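Local coordinates for protein farnesyl diphosphate synthase (Rhodobacter capsulatus, PDB 3M0G) that probably condenses farnesyl diphosphate with isopentenyl diphosphate to give geranylgeranyl diphosphate for carotenoid and diterpene synthesis, using magnesium, at residues B[81-86]-B[105-110]; B[85-90]-B[155-160]; B[147-152]-B[180-185]; B[199-204]-B[275-280]; B[261-266]-B[279-284]. One frame throughout, in Å; residues are numbered along the deposited sequence.

Contact 1: residues B[81-86]-B[105-110]; sequences DDMPCM and ATAVLA
No ring or other flat group lies between Met83 and its partners Ala107 and Val108, so this contact has neither faces nor edges to match. It is an apolar meeting of one thioether chain with two small side chains. Met83 is present as selenomethionine. Its CG rests 4.0 Å from Ala107 CB. Further along the same chain, SE comes 3.8 Å from Val108 CG2, and the two side chains run at about a right angle. CG of Met83 is anti to its carbonyl carbon (chi1 -68°), which points the chain at the helix. The chain is extended to SE and bends at chi3, so CE turns off while SE faces the valine methyl. On Val108 the touching branch is CG2, the one beside the backbone N. No hydrogen bond crosses between the segments.

Met83 also opens a type I turn that ends at Met86, closed by Met86 N bonding to Met83 O at 2.8 Å. Asp81, Asp82 and Asp87 fit the first aspartate-rich motif of prenyl synthases, which in relatives binds diphosphate through magnesium. The contact thus joins the loop carrying that motif to helix 104-121. Asp82 makes a salt bridge with Arg92, and Val108 O accepts a bond from His80. Met83 also packs on Val108 of the second subunit, and Val108 on Met83 of that subunit. Ala107 also touches Val98 and His99 of helix 98-101. Helix 29-37 touches helix 104-121 through Thr106, Leu109 and Ala110.

Contact 2: residues B[85-90]-B[155-160]; sequences CMDNDD and LDIAAE
Ile157 gives up the most surface here, and it meets Met86 and Asp87 with two different atoms of one branch. Its CG1 lies 4.0 Å from SE of Met86, a selenomethionine. Its CD1 ends 3.7 Å from Asp87 OD1. CG1 is anti to the carbonyl carbon (chi1 -71°), and this sends the longer branch out from helix 149-159 toward the loop.

Met86 comes to the isoleucine across its branch. The two side chains meet at about a right angle, so SE touches at one point instead of lying alongside. Bends at both chi2 and chi3 fold the Met86 chain back and place SE at the contact. Asp87 follows directly in the loop. Its CB does not point straight at the helix, but the carboxylate ends nearer, and OD1 is the oxygen that reaches the methyl group.

Around this patch the acidic groups have other partners. Asp156 OD1 and Glu160 OE2 both form salt bridges with Lys240. Met86 also packs on Leu109 of the second subunit.

Asp87 is the last aspartate of a DDxxxxD motif, which in related prenyl synthases binds magnesium, so it probably does so here. No hydrogen bond links the two segments. The Asp87 to Ile157 meeting is van der Waals contact between a carboxylate oxygen and a methyl, with no bond direction to hold. The touch takes up no hydrogen bond of the Asp87 carboxylate across these segments.

Contact 3: residues B[147-152]-B[180-185]; sequences EGMVYG and GALISF
Ala181 on helix 168-194 meets Gly148, the N-cap residue of helix 149-159, within the all-helical fold of the prenyl synthases. Ala181 CB points at the incoming chain and stands 4.0 Å from Gly148 CA. It also lies 4.2 Å from Met149 N, in the first turn of the helix. The backbones come close, with 5.6 Å between Gly148 CA and Ala181 CA. A side chain on Gly148 would point at the alanine, and a CB built there would come about 3.2 Å from Ala181 CB. A side chain there would probably be crowded by the alanine at this spacing. Gly148 O then accepts a bond from Gly152 N, closing the first turn.

One residue on, Leu182 takes over the contact, and its partner across the gap is the side chain of Met149. Leu182 also packs on Val70 of helix 60-81, on Arg45 of helix 44-55 and on Ser144 of helix 130-144. At the end of the segment, Phe185 packs against helix 130-144. On the other segment, Met149 touches Leu73, Tyr76 and Ser77 of helix 60-81, while Val150 packs on Leu30 of the second subunit.

Met149 is a selenomethionine, and its shape explains how it reaches the leucine. Its chain is stretched through CG and SE, with CG anti to the backbone N (chi1 -160°), and turns only at CE. This brings SE beside one leucine methyl, 4.2 Å from Leu182 CD2.

Contact 4: residues B[199-204]-B[275-280]; sequences GPLTAY and STLRAC. Unlike the reference sequence in segment 199-204: Gly199 (reference Ala), Pro200 (reference Leu), Thr202 (reference Ala). Unlike the reference sequence in segment 275-280: Ser275 (reference Ala).
Tyr204 reaches Leu277 because its CG stands opposite the backbone nitrogen (chi1 167°), which carries the ring straight across the gap between the helices. In Leu277, CG is instead anti to the carbonyl carbon, and its methyls turn back toward helix 199-219.

The phenol OH donates to Leu277 O at 2.9 Å. The oxygen sits at the edge of the ring, near its plane. Seen from the carbonyl, the donor is tilted 28° out of the carbonyl plane. The ring also packs on the same residue, with CZ 4.0 Å from Leu277 CB. Tyr204 OH is 4.0 Å from Cys280 CB, one turn further on. One turn earlier in helix 199-219, Leu201 CD2 meets Leu277 CD1 at 3.6 Å, and these two leucines cross at about a right angle. A phenylalanine here would probably keep much of this packing but leave Leu277 O without its phenol donor.

The two segments run nearly parallel, 16° apart, yet their axes stay 12.6 Å from each other. Tyr204, Leu201 and Leu277 span that distance with their side chains. Leu48 and Ile55 of helix 44-55 and Leu267 help fill the space around them. Such side-chain bridging, with one buried phenol bonded to a helix carbonyl, here fastens the C-terminal helix 275-285 to the helical bundle of the isoprenoid synthase fold.

Contact 5: residues B[261-266]-B[279-284]; sequences AEAEAA and ACARYV
Arg282 bridges to Glu264 with its far end, and the side chain can be followed there from CB. CB leaves the helix to one side of the opposing segment. CG is anti to the carbonyl carbon, and the chain runs on extended to CD, which comes 4.2 Å from Glu264 OE2. A bend at chi3 (-65°) then swings the rest of the chain round. Ala279 CA, of the same helix, lies 3.6 Å above the guanidinium plane, offset toward the rim. CZ is 4.0 Å from Glu264 OE2. NH1 finally meets that oxygen at 2.8 Å, and the carboxylate oxygen sits at the guanidinium edge, near its plane.

This is a salt bridge whose hydrogen bond is weak, because the N-H...O angle is only 124°. The carboxylate and guanidinium planes are turned 52° apart, so the two groups do not form a flat paired contact. One oxygen and one nitrogen carry it. Glu264 comes from the other helix with its chain extended beyond CG. A methionine in place of Arg282 would probably leave the Glu264 carboxylate without this charged partner.

Beside the bridge, Ala263 CB and Ala281 CB stand 4.4 Å apart, and these small residues let the backbones come close. Glu264 O also receives a bond from Arg278. Helices 249-265 and 275-285 form the pair joined here. Helix 199-219 touches both, through Ala207 against Ala263 and Leu208 and Phe212 against Val284. Cys280 and Tyr283 pack on helix 3-23, and Cys280 also on helix 44-55.

How the contacts relate
From the N terminus, contact 1 closes a short loop between the aspartate-rich turn and helix 104-121. Contact 2 starts from the same turn, sharing Cys85 and Met86, but closes much later on helix 149-159. Contact 3 opens on that helix before contact 2 has closed, so these two cross, and helix 168-194 is joined on. Contact 4 follows in series, and helix 199-219 comes straight after helix 168-194. Contact 5 opens within its span, and both end on helix 275-285, with centres about 6 Å apart. Contacts 1 and 4 lie on opposite sides of the chain's centre, about 33 Å between centres.

Contact 1: residues B[81-86]-B[105-110]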
# COMPACT_ATOMS: atom_id res chain seq x y z
N ASP B 81 9.19 -1.99 10.49
CA ASP B 81 10.44 -1.39 10.96
C ASP B 81 11.02 -2.11 12.15
O ASP B 81 12.25 -2.20 12.29
CB ASP B 81 10.24 0.10 11.27
CG ASP B 81 10.08 0.92 10.01
OD1 ASP B 81 10.38 0.40 8.91
OD2 ASP B 81 9.65 2.07 10.12
N ASP B 82 10.13 -2.67 12.97
CA ASP B 82 10.52 -3.48 14.14
C ASP B 82 11.13 -4.82 13.77
O ASP B 82 11.78 -5.45 14.60
CB ASP B 82 9.31 -3.72 15.06
CG ASP B 82 8.81 -2.44 15.68
OD1 ASP B 82 9.55 -1.43 15.64
OD2 ASP B 82 7.66 -2.43 16.18
N MSE B 83 10.95 -5.26 12.52
CA MSE B 83 11.44 -6.59 12.12
C MSE B 83 12.97 -6.70 12.23
O MSE B 83 13.67 -5.69 12.07
CB MSE B 83 10.96 -6.99 10.71
CG MSE B 83 9.49 -7.25 10.59
SE MSE B 83 8.97 -7.70 8.76
CE MSE B 83 9.97 -6.35 7.82
N PRO B 84 13.48 -7.93 12.47
CA PRO B 84 14.90 -8.21 12.72
C PRO B 84 15.84 -7.62 11.67
O PRO B 84 16.87 -7.04 12.02
CB PRO B 84 14.97 -9.74 12.72
CG PRO B 84 13.59 -10.15 13.18
CD PRO B 84 12.68 -9.17 12.51
N CYS B 85 15.49 -7.74 10.39
CA CYS B 85 16.33 -7.23 9.30
C CYS B 85 16.28 -5.71 9.20
O CYS B 85 17.04 -5.11 8.46
CB CYS B 85 15.95 -7.87 7.97
SG CYS B 85 14.31 -7.40 7.41
N MSE B 86 15.37 -5.09 9.96
CA MSE B 86 15.25 -3.65 9.98
C MSE B 86 15.80 -3.15 11.32
O MSE B 86 17.00 -3.28 11.58
CB MSE B 86 13.78 -3.25 9.78
CG MSE B 86 13.19 -3.68 8.42
SE MSE B 86 13.44 -2.29 7.05
CE MSE B 86 12.34 -0.99 7.86
N ALA B 105 6.82 -13.78 9.16
CA ALA B 105 5.86 -13.88 8.05
C ALA B 105 4.59 -13.08 8.33
O ALA B 105 4.11 -12.33 7.47
CB ALA B 105 5.51 -15.34 7.78
N THR B 106 4.04 -13.27 9.53
CA THR B 106 2.85 -12.53 9.97
C THR B 106 3.05 -11.01 10.05
O THR B 106 2.14 -10.25 9.69
CB THR B 106 2.30 -13.08 11.30
OG1 THR B 106 2.16 -14.50 11.18
CG2 THR B 106 0.95 -12.46 11.62
N ALA B 107 4.23 -10.56 10.51
CA ALA B 107 4.54 -9.13 10.47
C ALA B 107 4.63 -8.53 9.05
O ALA B 107 4.14 -7.44 8.79
CB ALA B 107 5.83 -8.82 11.28
N VAL B 108 5.26 -9.23 8.12
CA VAL B 108 5.24 -8.79 6.72
C VAL B 108 3.80 -8.62 6.26
O VAL B 108 3.40 -7.56 5.76
CB VAL B 108 5.96 -9.82 5.80
CG1 VAL B 108 5.80 -9.46 4.29
CG2 VAL B 108 7.39 -9.98 6.22
N LEU B 109 2.99 -9.66 6.50
CA LEU B 109 1.65 -9.71 5.96
C LEU B 109 0.71 -8.70 6.62
O LEU B 109 -0.09 -8.06 5.94
CB LEU B 109 1.09 -11.13 6.02
CG LEU B 109 1.77 -12.15 5.12
CD1 LEU B 109 1.00 -13.44 5.24
CD2 LEU B 109 1.80 -11.71 3.62
N ALA B 110 0.86 -8.52 7.93
CA ALA B 110 -0.02 -7.59 8.65
C ALA B 110 0.28 -6.14 8.26
O ALA B 110 -0.64 -5.32 8.11
CB ALA B 110 0.08 -7.83 10.15

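Contact 2: residues B[85-90]-B[155-160]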
# COMPACT_ATOMS: atom_id res chain seq x y z
N CYS B 85 15.49 -7.74 10.39
CA CYS B 85 16.33 -7.23 9.30
C CYS B 85 16.28 -5.71 9.20
O CYS B 85 17.04 -5.11 8.46
CB CYS B 85 15.95 -7.87 7.97
SG CYS B 85 14.31 -7.40 7.41
N MSE B 86 15.37 -5.09 9.96
CA MSE B 86 15.25 -3.65 9.98
C MSE B 86 15.80 -3.15 11.32
O MSE B 86 17.00 -3.28 11.58
CB MSE B 86 13.78 -3.25 9.78
CG MSE B 86 13.19 -3.68 8.42
SE MSE B 86 13.44 -2.29 7.05
CE MSE B 86 12.34 -0.99 7.86
N ASP B 87 14.93 -2.61 12.17
CA ASP B 87 15.35 -2.09 13.47
C ASP B 87 15.48 -3.15 14.56
O ASP B 87 16.14 -2.89 15.57
CB ASP B 87 14.40 -0.99 13.95
CG ASP B 87 14.34 0.18 13.00
OD1 ASP B 87 15.16 0.27 12.05
OD2 ASP B 87 13.46 1.02 13.22
N ASN B 88 14.86 -4.31 14.36
CA ASN B 88 15.03 -5.46 15.25
C ASN B 88 14.63 -5.14 16.71
O ASN B 88 15.43 -5.31 17.64
CB ASN B 88 16.48 -6.01 15.12
CG ASN B 88 16.69 -7.37 15.77
OD1 ASN B 88 17.83 -7.77 16.03
ND2 ASN B 88 15.61 -8.09 16.04
N ASP B 89 13.40 -4.67 16.89
CA ASP B 89 12.87 -4.31 18.21
C ASP B 89 11.98 -5.43 18.76
O ASP B 89 11.07 -5.89 18.07
CB ASP B 89 12.07 -3.00 18.14
CG ASP B 89 12.87 -1.85 17.52
OD1 ASP B 89 14.02 -1.63 17.95
OD2 ASP B 89 12.36 -1.16 16.60
N ASP B 90 12.26 -5.88 19.98
CA ASP B 90 11.47 -6.93 20.63
C ASP B 90 10.22 -6.31 21.23
O ASP B 90 9.17 -6.96 21.33
CB ASP B 90 12.27 -7.62 21.74
CG ASP B 90 13.43 -8.45 21.22
OD1 ASP B 90 13.48 -8.77 20.01
OD2 ASP B 90 14.31 -8.81 22.04
N LEU B 155 16.96 5.28 3.36
CA LEU B 155 18.12 6.11 3.70
C LEU B 155 18.61 5.83 5.13
O LEU B 155 19.82 5.81 5.38
CB LEU B 155 17.81 7.59 3.51
CG LEU B 155 17.64 8.08 2.07
CD1 LEU B 155 16.94 9.42 2.07
CD2 LEU B 155 18.95 8.15 1.29
N ASP B 156 17.67 5.61 6.04
CA ASP B 156 17.97 5.40 7.46
C ASP B 156 18.54 4.02 7.75
O ASP B 156 19.40 3.89 8.62
CB ASP B 156 16.75 5.66 8.34
CG ASP B 156 17.12 6.07 9.76
OD1 ASP B 156 18.34 6.25 10.05
OD2 ASP B 156 16.20 6.22 10.60
N ILE B 157 18.09 3.01 7.01
CA ILE B 157 18.68 1.66 7.10
C ILE B 157 20.13 1.66 6.60
O ILE B 157 21.01 1.05 7.22
CB ILE B 157 17.81 0.59 6.36
CG1 ILE B 157 16.51 0.33 7.13
CG2 ILE B 157 18.59 -0.71 6.11
CD1 ILE B 157 16.69 0.25 8.67
N ALA B 158 20.36 2.37 5.49
CA ALA B 158 21.70 2.52 4.94
C ALA B 158 22.61 3.32 5.88
O ALA B 158 23.79 3.02 6.02
CB ALA B 158 21.65 3.18 3.57
N ALA B 159 22.05 4.34 6.52
CA ALA B 159 22.80 5.15 7.47
C ALA B 159 23.33 4.34 8.66
O ALA B 159 24.42 4.61 9.15
CB ALA B 159 21.95 6.33 7.97
N GLU B 160 22.55 3.34 9.10
CA GLU B 160 22.85 2.53 10.31
C GLU B 160 24.14 1.72 10.22
O GLU B 160 24.71 1.34 11.25
CB GLU B 160 21.71 1.57 10.64
CG GLU B 160 20.40 2.22 11.10
CD GLU B 160 20.57 3.15 12.31
OE1 GLU B 160 21.33 2.80 13.24
OE2 GLU B 160 19.92 4.21 12.32

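Contact 3: residues B[147-152]-B[180-185]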
# COMPACT_ATOMS: atom_id res chain seq x y z
N GLU B 147 9.10 8.19 -2.72
CA GLU B 147 9.47 9.62 -2.72
C GLU B 147 9.36 10.21 -1.31
O GLU B 147 9.84 11.32 -1.05
CB GLU B 147 8.55 10.43 -3.65
CG GLU B 147 8.62 10.05 -5.11
CD GLU B 147 7.76 10.94 -5.98
OE1 GLU B 147 6.58 10.58 -6.23
OE2 GLU B 147 8.25 12.02 -6.40
N GLY B 148 8.71 9.48 -0.42
CA GLY B 148 8.48 9.95 0.95
C GLY B 148 8.91 8.98 2.02
O GLY B 148 10.10 8.82 2.25
N MSE B 149 7.94 8.31 2.66
CA MSE B 149 8.23 7.46 3.83
C MSE B 149 9.21 6.32 3.61
O MSE B 149 10.16 6.22 4.39
CB MSE B 149 6.97 6.90 4.46
CG MSE B 149 7.19 6.44 5.91
SE MSE B 149 5.60 5.61 6.60
CE MSE B 149 5.53 4.15 5.25
N VAL B 150 8.94 5.45 2.63
CA VAL B 150 9.83 4.28 2.36
C VAL B 150 11.22 4.73 1.92
O VAL B 150 12.23 4.05 2.19
CB VAL B 150 9.21 3.25 1.33
CG1 VAL B 150 10.18 2.13 1.03
CG2 VAL B 150 7.89 2.66 1.84
N TYR B 151 11.27 5.84 1.20
CA TYR B 151 12.57 6.39 0.78
C TYR B 151 13.40 6.79 2.01
O TYR B 151 14.56 6.45 2.09
CB TYR B 151 12.36 7.55 -0.19
CG TYR B 151 13.60 8.31 -0.67
CD1 TYR B 151 14.68 7.65 -1.29
CD2 TYR B 151 13.67 9.71 -0.55
CE1 TYR B 151 15.79 8.38 -1.75
CE2 TYR B 151 14.76 10.43 -1.00
CZ TYR B 151 15.82 9.76 -1.59
OH TYR B 151 16.89 10.50 -2.02
N GLY B 152 12.82 7.49 2.97
CA GLY B 152 13.60 7.90 4.14
C GLY B 152 13.91 6.73 5.06
O GLY B 152 14.90 6.79 5.80
N GLY B 180 8.77 13.26 8.05
CA GLY B 180 8.24 14.54 7.66
C GLY B 180 7.05 14.41 6.74
O GLY B 180 6.08 15.17 6.86
N ALA B 181 7.13 13.44 5.82
CA ALA B 181 6.14 13.28 4.76
C ALA B 181 4.76 12.90 5.29
O ALA B 181 3.75 13.52 4.89
CB ALA B 181 6.66 12.22 3.70
N LEU B 182 4.71 11.93 6.22
CA LEU B 182 3.42 11.41 6.75
C LEU B 182 2.71 12.41 7.60
O LEU B 182 1.47 12.48 7.58
CB LEU B 182 3.61 10.12 7.58
CG LEU B 182 2.39 9.18 7.68
CD1 LEU B 182 1.82 8.81 6.30
CD2 LEU B 182 2.63 7.91 8.50
N ILE B 183 3.48 13.16 8.39
CA ILE B 183 2.90 14.27 9.18
C ILE B 183 2.29 15.35 8.29
O ILE B 183 1.27 15.98 8.66
CB ILE B 183 3.94 14.86 10.17
CG1 ILE B 183 4.05 13.97 11.42
CG2 ILE B 183 3.62 16.34 10.54
CD1 ILE B 183 5.51 13.80 11.95
N SER B 184 2.96 15.63 7.17
CA SER B 184 2.48 16.60 6.19
C SER B 184 1.20 16.12 5.52
O SER B 184 0.25 16.91 5.30
CB SER B 184 3.54 16.91 5.13
OG SER B 184 3.04 17.90 4.22
N PHE B 185 1.14 14.82 5.20
CA PHE B 185 -0.13 14.28 4.75
C PHE B 185 -1.23 14.58 5.76
O PHE B 185 -2.25 15.13 5.38
CB PHE B 185 -0.12 12.79 4.47
CG PHE B 185 -1.50 12.23 4.24
CD1 PHE B 185 -2.12 12.39 2.99
CD2 PHE B 185 -2.20 11.59 5.26
CE1 PHE B 185 -3.42 11.88 2.75
CE2 PHE B 185 -3.48 11.07 5.02
CZ PHE B 185 -4.09 11.22 3.76

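Contact 4: residues B[199-204]-B[275-280]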
# COMPACT_ATOMS: atom_id res chain seq x y z
N GLY B 199 -1.33 25.15 1.06
CA GLY B 199 -0.09 25.89 1.35
C GLY B 199 0.34 26.09 2.79
O GLY B 199 1.42 25.65 3.17
N PRO B 200 -0.50 26.78 3.60
CA PRO B 200 -0.22 27.01 5.02
C PRO B 200 -0.05 25.75 5.85
O PRO B 200 0.80 25.70 6.70
CB PRO B 200 -1.45 27.79 5.51
CG PRO B 200 -1.97 28.48 4.31
CD PRO B 200 -1.63 27.61 3.13
N LEU B 201 -0.88 24.74 5.63
CA LEU B 201 -0.74 23.51 6.38
C LEU B 201 0.50 22.72 5.95
O LEU B 201 1.16 22.09 6.79
CB LEU B 201 -2.00 22.66 6.29
CG LEU B 201 -3.15 23.22 7.15
CD1 LEU B 201 -4.48 22.73 6.63
CD2 LEU B 201 -2.93 22.80 8.61
N THR B 202 0.86 22.81 4.67
CA THR B 202 2.13 22.21 4.18
C THR B 202 3.38 22.85 4.82
O THR B 202 4.35 22.16 5.17
CB THR B 202 2.22 22.27 2.63
OG1 THR B 202 1.07 21.63 2.06
CG2 THR B 202 3.47 21.58 2.10
N ALA B 203 3.35 24.16 5.00
CA ALA B 203 4.47 24.90 5.57
C ALA B 203 4.60 24.61 7.07
O ALA B 203 5.70 24.37 7.57
CB ALA B 203 4.34 26.41 5.29
N TYR B 204 3.46 24.69 7.76
CA TYR B 204 3.29 24.25 9.15
C TYR B 204 3.92 22.88 9.38
O TYR B 204 4.71 22.69 10.30
CB TYR B 204 1.79 24.22 9.49
CG TYR B 204 1.42 23.50 10.78
CD1 TYR B 204 1.60 24.11 12.04
CD2 TYR B 204 0.89 22.21 10.76
CE1 TYR B 204 1.27 23.44 13.23
CE2 TYR B 204 0.55 21.53 11.94
CZ TYR B 204 0.73 22.15 13.16
OH TYR B 204 0.40 21.48 14.32
N SER B 275 -5.13 28.10 16.78
CA SER B 275 -4.55 27.99 18.14
C SER B 275 -4.37 26.55 18.63
O SER B 275 -3.38 26.25 19.29
CB SER B 275 -5.39 28.82 19.13
OG SER B 275 -6.72 28.36 19.15
N THR B 276 -5.29 25.65 18.29
CA THR B 276 -5.12 24.25 18.68
C THR B 276 -3.93 23.61 17.92
O THR B 276 -3.14 22.90 18.52
CB THR B 276 -6.43 23.45 18.49
OG1 THR B 276 -7.45 24.05 19.29
CG2 THR B 276 -6.25 22.00 18.94
N LEU B 277 -3.78 23.91 16.64
CA LEU B 277 -2.59 23.45 15.90
C LEU B 277 -1.27 24.10 16.34
O LEU B 277 -0.22 23.46 16.30
CB LEU B 277 -2.76 23.61 14.39
CG LEU B 277 -3.71 22.66 13.66
CD1 LEU B 277 -3.66 22.88 12.17
CD2 LEU B 277 -3.38 21.23 13.98
N ARG B 278 -1.32 25.38 16.71
CA ARG B 278 -0.16 26.06 17.28
C ARG B 278 0.27 25.39 18.59
O ARG B 278 1.44 25.17 18.81
CB ARG B 278 -0.41 27.57 17.45
CG ARG B 278 -0.46 28.32 16.11
CD ARG B 278 -0.81 29.82 16.24
NE ARG B 278 -0.27 30.56 15.11
CZ ARG B 278 -0.68 31.76 14.70
NH1 ARG B 278 -1.67 32.39 15.33
NH2 ARG B 278 -0.10 32.33 13.65
N ALA B 279 -0.70 25.02 19.43
CA ALA B 279 -0.40 24.34 20.70
C ALA B 279 0.20 22.94 20.48
O ALA B 279 1.12 22.53 21.20
CB ALA B 279 -1.66 24.28 21.60
N CYS B 280 -0.29 22.24 19.45
CA CYS B 280 0.24 20.93 19.12
C CYS B 280 1.72 21.00 18.74
O CYS B 280 2.50 20.13 19.14
CB CYS B 280 -0.56 20.27 18.00
SG CYS B 280 0.02 18.61 17.60

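Contact 5: residues B[261-266]-B[279-284]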
# COMPACT_ATOMS: atom_id res chain seq x y z
N ALA B 261 8.16 27.94 15.97
CA ALA B 261 7.73 29.32 15.71
C ALA B 261 7.46 29.50 14.22
O ALA B 261 6.56 30.23 13.84
CB ALA B 261 8.75 30.33 16.22
N GLU B 262 8.24 28.82 13.38
CA GLU B 262 8.02 28.88 11.93
C GLU B 262 6.69 28.20 11.58
O GLU B 262 5.97 28.67 10.70
CB GLU B 262 9.15 28.21 11.14
CG GLU B 262 10.56 28.68 11.47
CD GLU B 262 11.05 29.84 10.61
OE1 GLU B 262 10.44 30.93 10.66
OE2 GLU B 262 12.06 29.66 9.90
N ALA B 263 6.40 27.09 12.27
CA ALA B 263 5.18 26.33 12.06
C ALA B 263 3.95 27.13 12.49
O ALA B 263 2.94 27.10 11.81
CB ALA B 263 5.23 25.02 12.81
N GLU B 264 4.06 27.83 13.61
CA GLU B 264 2.99 28.70 14.12
C GLU B 264 2.71 29.86 13.19
O GLU B 264 1.56 30.28 13.04
CB GLU B 264 3.35 29.27 15.49
CG GLU B 264 3.22 28.32 16.66
CD GLU B 264 3.59 28.98 17.95
OE1 GLU B 264 4.80 29.10 18.24
OE2 GLU B 264 2.68 29.41 18.68
N ALA B 265 3.78 30.42 12.61
CA ALA B 265 3.67 31.57 11.70
C ALA B 265 3.01 31.14 10.38
O ALA B 265 2.25 31.90 9.79
CB ALA B 265 5.05 32.19 11.45
N ALA B 266 3.29 29.91 9.94
CA ALA B 266 2.65 29.37 8.73
C ALA B 266 1.11 29.39 8.78
O ALA B 266 0.45 29.39 7.73
CB ALA B 266 3.16 27.97 8.44
N ALA B 279 -0.70 25.02 19.43
CA ALA B 279 -0.40 24.34 20.70
C ALA B 279 0.20 22.94 20.48
O ALA B 279 1.12 22.53 21.20
CB ALA B 279 -1.66 24.28 21.60
N CYS B 280 -0.29 22.24 19.45
CA CYS B 280 0.24 20.93 19.12
C CYS B 280 1.72 21.00 18.74
O CYS B 280 2.50 20.13 19.14
CB CYS B 280 -0.56 20.27 18.00
SG CYS B 280 0.02 18.61 17.60
N ALA B 281 2.10 22.01 17.97
CA ALA B 281 3.50 22.18 17.54
C ALA B 281 4.40 22.40 18.75
O ALA B 281 5.52 21.89 18.81
CB ALA B 281 3.63 23.34 16.56
N ARG B 282 3.90 23.17 19.71
CA ARG B 282 4.62 23.47 20.93
C ARG B 282 4.73 22.21 21.80
O ARG B 282 5.78 21.94 22.39
CB ARG B 282 3.90 24.58 21.71
CG ARG B 282 3.94 25.92 21.02
CD ARG B 282 3.67 27.04 21.99
NE ARG B 282 2.32 27.01 22.54
CZ ARG B 282 1.24 27.47 21.93
NH1 ARG B 282 1.32 27.99 20.70
NH2 ARG B 282 0.05 27.41 22.54
N TYR B 283 3.65 21.44 21.86
CA TYR B 283 3.62 20.16 22.55
C TYR B 283 4.68 19.18 22.01
O TYR B 283 5.32 18.47 22.78
CB TYR B 283 2.21 19.57 22.49
CG TYR B 283 2.08 18.06 22.58
CD1 TYR B 283 1.86 17.30 21.43
CD2 TYR B 283 2.13 17.40 23.80
CE1 TYR B 283 1.72 15.91 21.49
CE2 TYR B 283 1.99 16.01 23.89
CZ TYR B 283 1.78 15.28 22.73
OH TYR B 283 1.64 13.90 22.80
N VAL B 284 4.87 19.15 20.68
CA VAL B 284 5.84 18.23 20.09
C VAL B 284 7.23 18.38 20.73
O VAL B 284 7.94 17.39 20.89
CB VAL B 284 5.94 18.31 18.53
CG1 VAL B 284 6.69 19.56 18.07
CG2 VAL B 284 6.63 17.09 17.98